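Local coordinates for protein KmHsv2 (Kluyveromyces marxianus, PDB 3VU4) that probably binds phosphoinositides through its seven-bladed beta-propeller, as a PROPPIN and homologue of the autophagy protein Atg18, at residues A[144-149]-A[201-207]; A[245-251]-A[310-316]; A[99-104]-A[115-119]. Numbering follows the deposited sequence.

Contact 1. Residues A[144-149]-A[201-207]; sequences EFSNGL and VRLNRKS. With SO4 (sulfate ion), chain J.
Adjacent blades of a beta-propeller meet through side chains rather than through paired backbones, and the innermost strands 144-146 and 201-203 illustrate the rule. They run parallel (4° between their directions) with axes 7.4 Å apart, Glu144 facing Val201 and Ser146 facing Leu203 at CA distances of 6.8 and 6.9 Å. Each strand turns back: Ser146 to Leu149 is a type I' turn, with Asn147 and Gly148 at positive phi, and Asn204 to Ser207 a type I turn. Glu144, chi1 t, accepts a hydrogen bond from Leu203 N on OE1 (2.6 Å), and Ser207 OG donates to Ser146 O (3.0 Å). Apolar contact centres on Leu203, chi1 m and chi2 t, whose CD1 lies 3.7 Å from Ser146 CB and whose CD2 lies 4.2 Å from Leu149 CD2. At the turn, Asn147 N makes a weak hydrogen bond (3.4 Å) to O4 of a sulfate, probably a crystallisation additive. Strand 149-154 backs Leu203 through Val151, while Arg202 and Asn204 reach the next blade at strand 243-248.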
loop_
_atom_site.group_PDB
_atom_site.type_symbol
_atom_site.label_atom_id
_atom_site.label_comp_id
_atom_site.label_asym_id
_atom_site.label_seq_id
_atom_site.Cartn_x
_atom_site.Cartn_y
_atom_site.Cartn_z
ATOM N N GLU A 144 5.298 8.111 -0.525
ATOM C CA GLU A 144 4.420 7.289 -1.325
ATOM C C GLU A 144 4.085 8.069 -2.581
ATOM O O GLU A 144 3.990 9.296 -2.566
ATOM C CB GLU A 144 3.128 6.960 -0.572
ATOM C CG GLU A 144 2.490 5.653 -1.035
ATOM C CD GLU A 144 0.978 5.702 -1.057
ATOM O OE1 GLU A 144 0.391 6.381 -0.193
ATOM O OE2 GLU A 144 0.372 5.050 -1.932
ATOM N N PHE A 145 3.933 7.351 -3.680
ATOM C CA PHE A 145 3.589 7.983 -4.931
ATOM C C PHE A 145 2.484 7.181 -5.566
ATOM O O PHE A 145 2.600 5.970 -5.724
ATOM C CB PHE A 145 4.777 8.022 -5.881
ATOM C CG PHE A 145 4.440 8.605 -7.212
ATOM C CD1 PHE A 145 4.157 9.962 -7.334
ATOM C CD2 PHE A 145 4.337 7.792 -8.335
ATOM C CE1 PHE A 145 3.769 10.506 -8.560
ATOM C CE2 PHE A 145 3.950 8.324 -9.566
ATOM C CZ PHE A 145 3.664 9.686 -9.677
ATOM N N SER A 146 1.403 7.854 -5.926
ATOM C CA SER A 146 0.291 7.165 -6.559
ATOM C C SER A 146 -0.606 8.148 -7.265
ATOM O O SER A 146 -0.859 9.244 -6.760
ATOM C CB SER A 146 -0.530 6.391 -5.521
ATOM O OG SER A 146 -1.687 5.820 -6.110
ATOM N N ASN A 147 -1.067 7.755 -8.448
ATOM C CA ASN A 147 -1.979 8.582 -9.216
ATOM C C ASN A 147 -1.468 10.025 -9.364
ATOM O O ASN A 147 -2.180 10.976 -9.049
ATOM C CB ASN A 147 -3.320 8.577 -8.499
ATOM C CG ASN A 147 -4.468 8.794 -9.422
ATOM O OD1 ASN A 147 -5.212 7.866 -9.718
ATOM N ND2 ASN A 147 -4.626 10.025 -9.896
ATOM N N GLY A 148 -0.227 10.178 -9.817
ATOM C CA GLY A 148 0.347 11.501 -10.001
ATOM C C GLY A 148 0.606 12.363 -8.770
ATOM O O GLY A 148 0.992 13.529 -8.904
ATOM N N LEU A 149 0.422 11.814 -7.573
ATOM C CA LEU A 149 0.641 12.591 -6.360
ATOM C C LEU A 149 1.798 12.031 -5.520
ATOM O O LEU A 149 1.882 10.825 -5.287
ATOM C CB LEU A 149 -0.650 12.606 -5.544
ATOM C CG LEU A 149 -0.931 13.794 -4.629
ATOM C CD1 LEU A 149 -0.954 15.070 -5.447
ATOM C CD2 LEU A 149 -2.274 13.590 -3.930
ATOM N N VAL A 201 2.461 6.285 5.228
ATOM C CA VAL A 201 1.356 7.086 4.711
ATOM C C VAL A 201 0.722 6.327 3.560
ATOM O O VAL A 201 1.395 5.582 2.855
ATOM C CB VAL A 201 1.801 8.502 4.244
ATOM C CG1 VAL A 201 2.434 9.256 5.416
ATOM C CG2 VAL A 201 2.735 8.410 3.075
ATOM N N ARG A 202 -0.581 6.501 3.379
ATOM C CA ARG A 202 -1.279 5.785 2.325
ATOM C C ARG A 202 -2.325 6.617 1.597
ATOM O O ARG A 202 -3.233 7.188 2.216
ATOM C CB ARG A 202 -1.941 4.539 2.918
ATOM C CG ARG A 202 -0.959 3.492 3.438
ATOM C CD ARG A 202 -0.367 2.681 2.289
ATOM N NE ARG A 202 0.464 1.579 2.764
ATOM C CZ ARG A 202 1.715 1.702 3.199
ATOM N NH1 ARG A 202 2.315 2.883 3.221
ATOM N NH2 ARG A 202 2.365 0.636 3.636
ATOM N N LEU A 203 -2.187 6.672 0.275
ATOM C CA LEU A 203 -3.112 7.394 -0.584
ATOM C C LEU A 203 -4.262 6.467 -0.961
ATOM O O LEU A 203 -4.062 5.261 -1.123
ATOM C CB LEU A 203 -2.408 7.847 -1.862
ATOM C CG LEU A 203 -1.382 8.976 -1.751
ATOM C CD1 LEU A 203 -0.632 9.116 -3.067
ATOM C CD2 LEU A 203 -2.081 10.277 -1.386
ATOM N N ASN A 204 -5.469 7.020 -1.079
ATOM C CA ASN A 204 -6.608 6.211 -1.486
ATOM C C ASN A 204 -6.589 6.146 -3.020
ATOM O O ASN A 204 -5.809 6.851 -3.665
ATOM C CB ASN A 204 -7.930 6.784 -0.930
ATOM C CG ASN A 204 -8.254 8.192 -1.441
ATOM O OD1 ASN A 204 -7.412 8.883 -2.022
ATOM N ND2 ASN A 204 -9.490 8.626 -1.197
ATOM N N ARG A 205 -7.410 5.273 -3.594
ATOM C CA ARG A 205 -7.477 5.081 -5.042
ATOM C C ARG A 205 -7.411 6.355 -5.880
ATOM O O ARG A 205 -6.602 6.458 -6.802
ATOM C CB ARG A 205 -8.755 4.332 -5.392
ATOM C CG ARG A 205 -8.565 2.910 -5.836
ATOM C CD ARG A 205 -8.721 2.768 -7.338
ATOM N NE ARG A 205 -9.183 1.427 -7.704
ATOM C CZ ARG A 205 -8.587 0.293 -7.330
ATOM N NH1 ARG A 205 -7.495 0.330 -6.571
ATOM N NH2 ARG A 205 -9.088 -0.882 -7.707
ATOM N N LYS A 206 -8.276 7.314 -5.566
ATOM C CA LYS A 206 -8.333 8.570 -6.298
ATOM C C LYS A 206 -7.219 9.553 -5.943
ATOM O O LYS A 206 -6.963 10.495 -6.692
ATOM C CB LYS A 206 -9.681 9.242 -6.059
ATOM C CG LYS A 206 -10.867 8.414 -6.495
ATOM C CD LYS A 206 -12.173 9.036 -6.026
ATOM C CE LYS A 206 -13.358 8.159 -6.405
ATOM N NZ LYS A 206 -14.612 8.600 -5.729
ATOM N N SER A 207 -6.569 9.338 -4.805
ATOM C CA SER A 207 -5.490 10.208 -4.340
ATOM C C SER A 207 -6.006 11.513 -3.755
ATOM O O SER A 207 -5.243 12.459 -3.586
ATOM C CB SER A 207 -4.502 10.522 -5.468
ATOM O OG SER A 207 -3.652 9.420 -5.728
HETATM S S SO4 J . -0.608 5.461 -11.230
HETATM O O1 SO4 J . -0.370 6.785 -11.837
HETATM O O2 SO4 J . -1.980 5.391 -10.694
HETATM O O3 SO4 J . -0.430 4.431 -12.257
HETATM O O4 SO4 J . 0.368 5.229 -10.147
#

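Contact 2. Residues A[245-251]-A[310-316]; sequences DMKWSTD and KIAWISE
Strands 245-248 and 310-313, parallel within 9° and 6.3 Å apart at their axes, set Asp245 opposite Lys310 and Lys247 opposite Ala312 at CA separations of 6.0 Å. Asp245, chi1 t, accepts Ile311 N on OD2 (2.9 Å); its OD1 takes Met246 N (2.7 Å) and a salt bridge from Arg202. Lys247 folds back so that NZ reaches both Asp245 OD2 (3.2 Å, a salt bridge) and Ile311 O (2.7 Å), while its O receives Trp313 NE1 (3.0 Å). Trp248 turns its indole toward the preceding blade, and its O is joined to Trp313 N by a water 3.2 Å from each. With chi1 m, Trp313 lays its ring face under Ser249, whose CB sits 3.6 Å from the six-membered ring centroid in a CH-pi contact. Asp251 OD2 and Glu316 OE2 are like charges 3.4 Å apart, but Asp251 OD1 accepts a hydrogen bond from Ser253 N. Side chains and water thus supply the hydrogen bonds between these neighbouring propeller blades, satisfying backbone groups that lack a strand partner.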
loop_
_atom_site.group_PDB
_atom_site.type_symbol
_atom_site.label_atom_id
_atom_site.label_comp_id
_atom_site.label_asym_id
_atom_site.label_seq_id
_atom_site.Cartn_x
_atom_site.Cartn_y
_atom_site.Cartn_z
ATOM N N ASP A 245 0.823 -2.913 7.790
ATOM C CA ASP A 245 0.316 -2.397 6.533
ATOM C C ASP A 245 -1.059 -1.758 6.714
ATOM O O ASP A 245 -1.798 -2.066 7.657
ATOM C CB ASP A 245 0.282 -3.492 5.465
ATOM C CG ASP A 245 0.264 -2.919 4.049
ATOM O OD1 ASP A 245 0.407 -1.683 3.910
ATOM O OD2 ASP A 245 0.115 -3.704 3.078
ATOM N N MET A 246 -1.377 -0.852 5.799
ATOM C CA MET A 246 -2.626 -0.110 5.832
ATOM C C MET A 246 -3.008 0.153 4.387
ATOM O O MET A 246 -2.222 0.719 3.632
ATOM C CB MET A 246 -2.391 1.187 6.598
ATOM C CG MET A 246 -3.496 2.185 6.539
ATOM S SD MET A 246 -3.263 3.387 7.858
ATOM C CE MET A 246 -1.868 4.331 7.235
ATOM N N LYS A 247 -4.208 -0.284 4.007
ATOM C CA LYS A 247 -4.702 -0.137 2.637
ATOM C C LYS A 247 -6.177 0.317 2.578
ATOM O O LYS A 247 -6.961 0.043 3.494
ATOM C CB LYS A 247 -4.514 -1.464 1.911
ATOM C CG LYS A 247 -3.425 -1.475 0.863
ATOM C CD LYS A 247 -2.134 -0.850 1.344
ATOM C CE LYS A 247 -1.017 -1.063 0.332
ATOM N NZ LYS A 247 -0.638 -2.506 0.174
ATOM N N TRP A 248 -6.537 1.008 1.495
ATOM C CA TRP A 248 -7.892 1.553 1.291
ATOM C C TRP A 248 -8.786 0.676 0.419
ATOM O O TRP A 248 -8.316 0.080 -0.549
ATOM C CB TRP A 248 -7.822 2.921 0.601
ATOM C CG TRP A 248 -7.247 4.081 1.390
ATOM C CD1 TRP A 248 -5.925 4.407 1.545
ATOM C CD2 TRP A 248 -7.994 5.138 2.013
ATOM N NE1 TRP A 248 -5.804 5.604 2.212
ATOM C CE2 TRP A 248 -7.057 6.075 2.514
ATOM C CE3 TRP A 248 -9.364 5.382 2.195
ATOM C CZ2 TRP A 248 -7.448 7.249 3.178
ATOM C CZ3 TRP A 248 -9.755 6.543 2.857
ATOM C CH2 TRP A 248 -8.796 7.463 3.344
ATOM N N SER A 249 -10.076 0.610 0.732
ATOM C CA SER A 249 -10.979 -0.185 -0.104
ATOM C C SER A 249 -11.112 0.572 -1.430
ATOM O O SER A 249 -10.859 1.773 -1.495
ATOM C CB SER A 249 -12.341 -0.375 0.572
ATOM O OG SER A 249 -12.959 0.864 0.865
ATOM N N THR A 250 -11.501 -0.130 -2.484
ATOM C CA THR A 250 -11.592 0.476 -3.811
ATOM C C THR A 250 -12.411 1.761 -3.974
ATOM O O THR A 250 -12.057 2.608 -4.793
ATOM C CB THR A 250 -12.040 -0.570 -4.846
ATOM O OG1 THR A 250 -13.285 -1.152 -4.444
ATOM C CG2 THR A 250 -10.993 -1.666 -4.953
ATOM N N ASP A 251 -13.483 1.929 -3.205
ATOM C CA ASP A 251 -14.282 3.156 -3.300
ATOM C C ASP A 251 -13.842 4.215 -2.274
ATOM O O ASP A 251 -14.436 5.295 -2.190
ATOM C CB ASP A 251 -15.770 2.847 -3.106
ATOM C CG ASP A 251 -16.065 2.225 -1.754
ATOM O OD1 ASP A 251 -15.165 2.195 -0.880
ATOM O OD2 ASP A 251 -17.205 1.765 -1.561
ATOM N N LYS A 310 1.519 -7.984 3.298
ATOM C CA LYS A 310 1.029 -6.822 2.562
ATOM C C LYS A 310 -0.411 -7.124 2.235
ATOM O O LYS A 310 -0.744 -8.261 1.902
ATOM C CB LYS A 310 1.827 -6.594 1.272
ATOM C CG LYS A 310 3.226 -6.106 1.556
ATOM C CD LYS A 310 3.961 -5.598 0.337
ATOM C CE LYS A 310 5.339 -5.113 0.775
ATOM N NZ LYS A 310 6.184 -4.622 -0.341
ATOM N N ILE A 311 -1.270 -6.122 2.352
ATOM C CA ILE A 311 -2.679 -6.331 2.065
ATOM C C ILE A 311 -3.130 -5.462 0.904
ATOM O O ILE A 311 -2.454 -4.505 0.522
ATOM C CB ILE A 311 -3.541 -6.055 3.321
ATOM C CG1 ILE A 311 -3.515 -4.574 3.686
ATOM C CG2 ILE A 311 -2.978 -6.838 4.510
ATOM C CD1 ILE A 311 -4.134 -4.275 5.041
ATOM N N ALA A 312 -4.266 -5.816 0.325
ATOM C CA ALA A 312 -4.799 -5.057 -0.794
ATOM C C ALA A 312 -6.275 -5.365 -0.968
ATOM O O ALA A 312 -6.682 -6.532 -0.982
ATOM C CB ALA A 312 -4.036 -5.393 -2.068
ATOM N N TRP A 313 -7.083 -4.318 -1.073
ATOM C CA TRP A 313 -8.509 -4.522 -1.278
ATOM C C TRP A 313 -8.670 -4.865 -2.745
ATOM O O TRP A 313 -7.954 -4.340 -3.592
ATOM C CB TRP A 313 -9.304 -3.263 -0.944
ATOM C CG TRP A 313 -9.324 -2.933 0.517
ATOM C CD1 TRP A 313 -8.337 -2.321 1.237
ATOM C CD2 TRP A 313 -10.401 -3.165 1.432
ATOM N NE1 TRP A 313 -8.737 -2.150 2.540
ATOM C CE2 TRP A 313 -9.998 -2.660 2.687
ATOM C CE3 TRP A 313 -11.669 -3.746 1.312
ATOM C CZ2 TRP A 313 -10.822 -2.718 3.816
ATOM C CZ3 TRP A 313 -12.488 -3.803 2.434
ATOM C CH2 TRP A 313 -12.060 -3.292 3.671
ATOM N N ILE A 314 -9.586 -5.773 -3.044
ATOM C CA ILE A 314 -9.817 -6.172 -4.422
ATOM C C ILE A 314 -11.239 -5.804 -4.809
ATOM O O ILE A 314 -11.687 -6.095 -5.913
ATOM C CB ILE A 314 -9.602 -7.692 -4.614
ATOM C CG1 ILE A 314 -10.548 -8.485 -3.715
ATOM C CG2 ILE A 314 -8.168 -8.045 -4.298
ATOM C CD1 ILE A 314 -10.553 -9.978 -4.004
ATOM N N SER A 315 -11.939 -5.162 -3.879
ATOM C CA SER A 315 -13.311 -4.735 -4.092
ATOM C C SER A 315 -13.686 -3.835 -2.932
ATOM O O SER A 315 -12.832 -3.444 -2.139
ATOM C CB SER A 315 -14.249 -5.930 -4.120
ATOM O OG SER A 315 -14.667 -6.267 -2.814
ATOM N N GLU A 316 -14.966 -3.514 -2.823
ATOM C CA GLU A 316 -15.419 -2.648 -1.750
ATOM C C GLU A 316 -15.575 -3.419 -0.454
ATOM O O GLU A 316 -15.581 -2.827 0.629
ATOM C CB GLU A 316 -16.742 -1.986 -2.135
ATOM C CG GLU A 316 -16.601 -1.037 -3.311
ATOM C CD GLU A 316 -17.899 -0.348 -3.700
ATOM O OE1 GLU A 316 -17.860 0.498 -4.623
ATOM O OE2 GLU A 316 -18.955 -0.647 -3.093
HETATM O O HOH W 1 -5.722 -1.453 -1.557
HETATM O O HOH W 2 -15.409 -0.250 1.381
#

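Contact 3. Residues A[99-104]-A[115-119]; sequences VDAPVK and VSYGD. With SO4 (sulfate ion), chain C.
A lysine that closes the mouth of a hairpin and also holds an anion is the striking feature: Lys104, extended with chi1 m and every later chi t, donates from NZ to Gly118 O (2.6 Å) and to O1 of a sulfate (3.1 Å), with a weak bond from NZ to O2 (3.4 Å). The ion probably came with the crystallisation solution. Residues 99-102 are the linker from strand 92-98 of the preceding blade; only 103-104 begin the new innermost strand, which meets the end of its antiparallel neighbour, strand 112-117. Val103 stands nearest Tyr117, CA to CA 4.7 Å, and Lys104 N gives a nearly straight hydrogen bond to Ser116 O (2.7 Å, 170°). Before the strand begins, a water accepts from Gly118 N (2.9 Å) and donates to Pro102 O (2.5 Å). Tyr117, chi1 p, lays its ring beneath the incoming chain: Val99 CB sits 3.5 Å from the ring centroid in a face-on CH-pi contact, and Ala101 CB is 3.8 Å from Tyr117 CB. Val103 CG1 meets Val115 CG1 at 3.8 Å. Tyr117 OH bonds to Ser122. An apolar, aromatic seat thus takes the entering chain, and a lysine-led polar rim can accommodate an oxyanion.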
loop_
_atom_site.group_PDB
_atom_site.type_symbol
_atom_site.label_atom_id
_atom_site.label_comp_id
_atom_site.label_asym_id
_atom_site.label_seq_id
_atom_site.Cartn_x
_atom_site.Cartn_y
_atom_site.Cartn_z
ATOM N N VAL A 99 21.712 5.660 -8.666
ATOM C CA VAL A 99 21.617 6.689 -7.646
ATOM C C VAL A 99 22.825 6.583 -6.719
ATOM O O VAL A 99 23.540 5.583 -6.743
ATOM C CB VAL A 99 20.297 6.563 -6.865
ATOM C CG1 VAL A 99 19.139 6.887 -7.783
ATOM C CG2 VAL A 99 20.146 5.157 -6.319
ATOM N N ASP A 100 23.052 7.613 -5.912
ATOM C CA ASP A 100 24.205 7.650 -5.019
ATOM C C ASP A 100 24.191 6.741 -3.797
ATOM O O ASP A 100 25.244 6.462 -3.227
ATOM C CB ASP A 100 24.460 9.089 -4.568
ATOM C CG ASP A 100 24.641 10.031 -5.738
ATOM O OD1 ASP A 100 25.451 9.702 -6.640
ATOM O OD2 ASP A 100 23.976 11.092 -5.754
ATOM N N ALA A 101 23.015 6.286 -3.386
ATOM C CA ALA A 101 22.917 5.405 -2.227
ATOM C C ALA A 101 22.017 4.233 -2.602
ATOM O O ALA A 101 21.378 4.259 -3.650
ATOM C CB ALA A 101 22.347 6.168 -1.044
ATOM N N PRO A 102 21.954 3.189 -1.756
ATOM C CA PRO A 102 21.102 2.035 -2.075
ATOM C C PRO A 102 19.646 2.464 -2.266
ATOM O O PRO A 102 19.149 3.319 -1.537
ATOM C CB PRO A 102 21.270 1.132 -0.856
ATOM C CG PRO A 102 22.605 1.521 -0.304
ATOM C CD PRO A 102 22.602 3.014 -0.445
ATOM N N VAL A 103 18.965 1.873 -3.240
ATOM C CA VAL A 103 17.577 2.219 -3.488
ATOM C C VAL A 103 16.658 1.735 -2.367
ATOM O O VAL A 103 16.695 0.561 -1.988
ATOM C CB VAL A 103 17.085 1.618 -4.815
ATOM C CG1 VAL A 103 15.618 1.959 -5.031
ATOM C CG2 VAL A 103 17.923 2.147 -5.961
ATOM N N LYS A 104 15.842 2.656 -1.845
ATOM C CA LYS A 104 14.872 2.370 -0.782
ATOM C C LYS A 104 13.489 2.205 -1.416
ATOM O O LYS A 104 13.069 1.097 -1.749
ATOM C CB LYS A 104 14.812 3.517 0.235
ATOM C CG LYS A 104 16.052 3.715 1.088
ATOM C CD LYS A 104 15.805 4.851 2.073
ATOM C CE LYS A 104 16.998 5.116 2.982
ATOM N NZ LYS A 104 16.705 6.230 3.944
ATOM N N VAL A 115 12.267 7.319 -7.274
ATOM C CA VAL A 115 13.305 6.527 -6.597
ATOM C C VAL A 115 13.911 7.248 -5.381
ATOM O O VAL A 115 14.400 8.372 -5.508
ATOM C CB VAL A 115 14.482 6.202 -7.568
ATOM C CG1 VAL A 115 15.514 5.328 -6.870
ATOM C CG2 VAL A 115 13.962 5.526 -8.826
ATOM N N SER A 116 13.893 6.613 -4.213
ATOM C CA SER A 116 14.475 7.243 -3.036
ATOM C C SER A 116 15.661 6.432 -2.555
ATOM O O SER A 116 15.708 5.212 -2.708
ATOM C CB SER A 116 13.450 7.386 -1.901
ATOM O OG SER A 116 13.186 6.149 -1.264
ATOM N N TYR A 117 16.626 7.127 -1.974
ATOM C CA TYR A 117 17.833 6.508 -1.470
ATOM C C TYR A 117 18.389 7.491 -0.477
ATOM O O TYR A 117 18.327 8.696 -0.703
ATOM C CB TYR A 117 18.835 6.295 -2.607
ATOM C CG TYR A 117 18.978 7.492 -3.520
ATOM C CD1 TYR A 117 18.003 7.783 -4.480
ATOM C CD2 TYR A 117 20.076 8.343 -3.415
ATOM C CE1 TYR A 117 18.118 8.896 -5.316
ATOM C CE2 TYR A 117 20.204 9.462 -4.246
ATOM C CZ TYR A 117 19.220 9.732 -5.192
ATOM O OH TYR A 117 19.333 10.842 -5.996
ATOM N N GLY A 118 18.945 6.994 0.616
ATOM C CA GLY A 118 19.464 7.909 1.611
ATOM C C GLY A 118 18.308 8.798 2.015
ATOM O O GLY A 118 17.239 8.297 2.382
ATOM N N ASP A 119 18.496 10.110 1.932
ATOM C CA ASP A 119 17.424 11.027 2.291
ATOM C C ASP A 119 17.033 11.896 1.106
ATOM O O ASP A 119 16.709 13.075 1.255
ATOM C CB ASP A 119 17.833 11.892 3.488
ATOM C CG ASP A 119 19.018 12.772 3.194
ATOM O OD1 ASP A 119 19.604 12.642 2.094
ATOM O OD2 ASP A 119 19.363 13.594 4.071
HETATM S S SO4 C . 19.971 5.511 5.744
HETATM O O1 SO4 C . 19.705 6.588 4.768
HETATM O O2 SO4 C . 18.721 5.171 6.445
HETATM O O3 SO4 C . 20.461 4.317 5.034
HETATM O O4 SO4 C . 20.986 5.968 6.713
HETATM O O HOH W 3 19.464 4.160 0.839
#

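Overall arrangement
The three contacts sample one seven-bladed propeller at two levels. Contact 3 comes first along the chain, where the linker from one blade enters the first two strands of the next; contacts 1 and 2 then lie between the innermost strands of successive blades, nearer the centre of the chain. Contacts 1 and 2, with centres about 13 Å apart, meet directly: Arg202 forms a salt bridge with Asp245, and its carbonyl probably accepts a hydrogen bond from Trp248, so four consecutive blades are linked. Contact 3 touches neither, its centre about 21 Å from that of contact 1 and 28 Å from that of contact 2. Antiparallel pairing thus builds the blade, and side-chain bridges join blades into the ring.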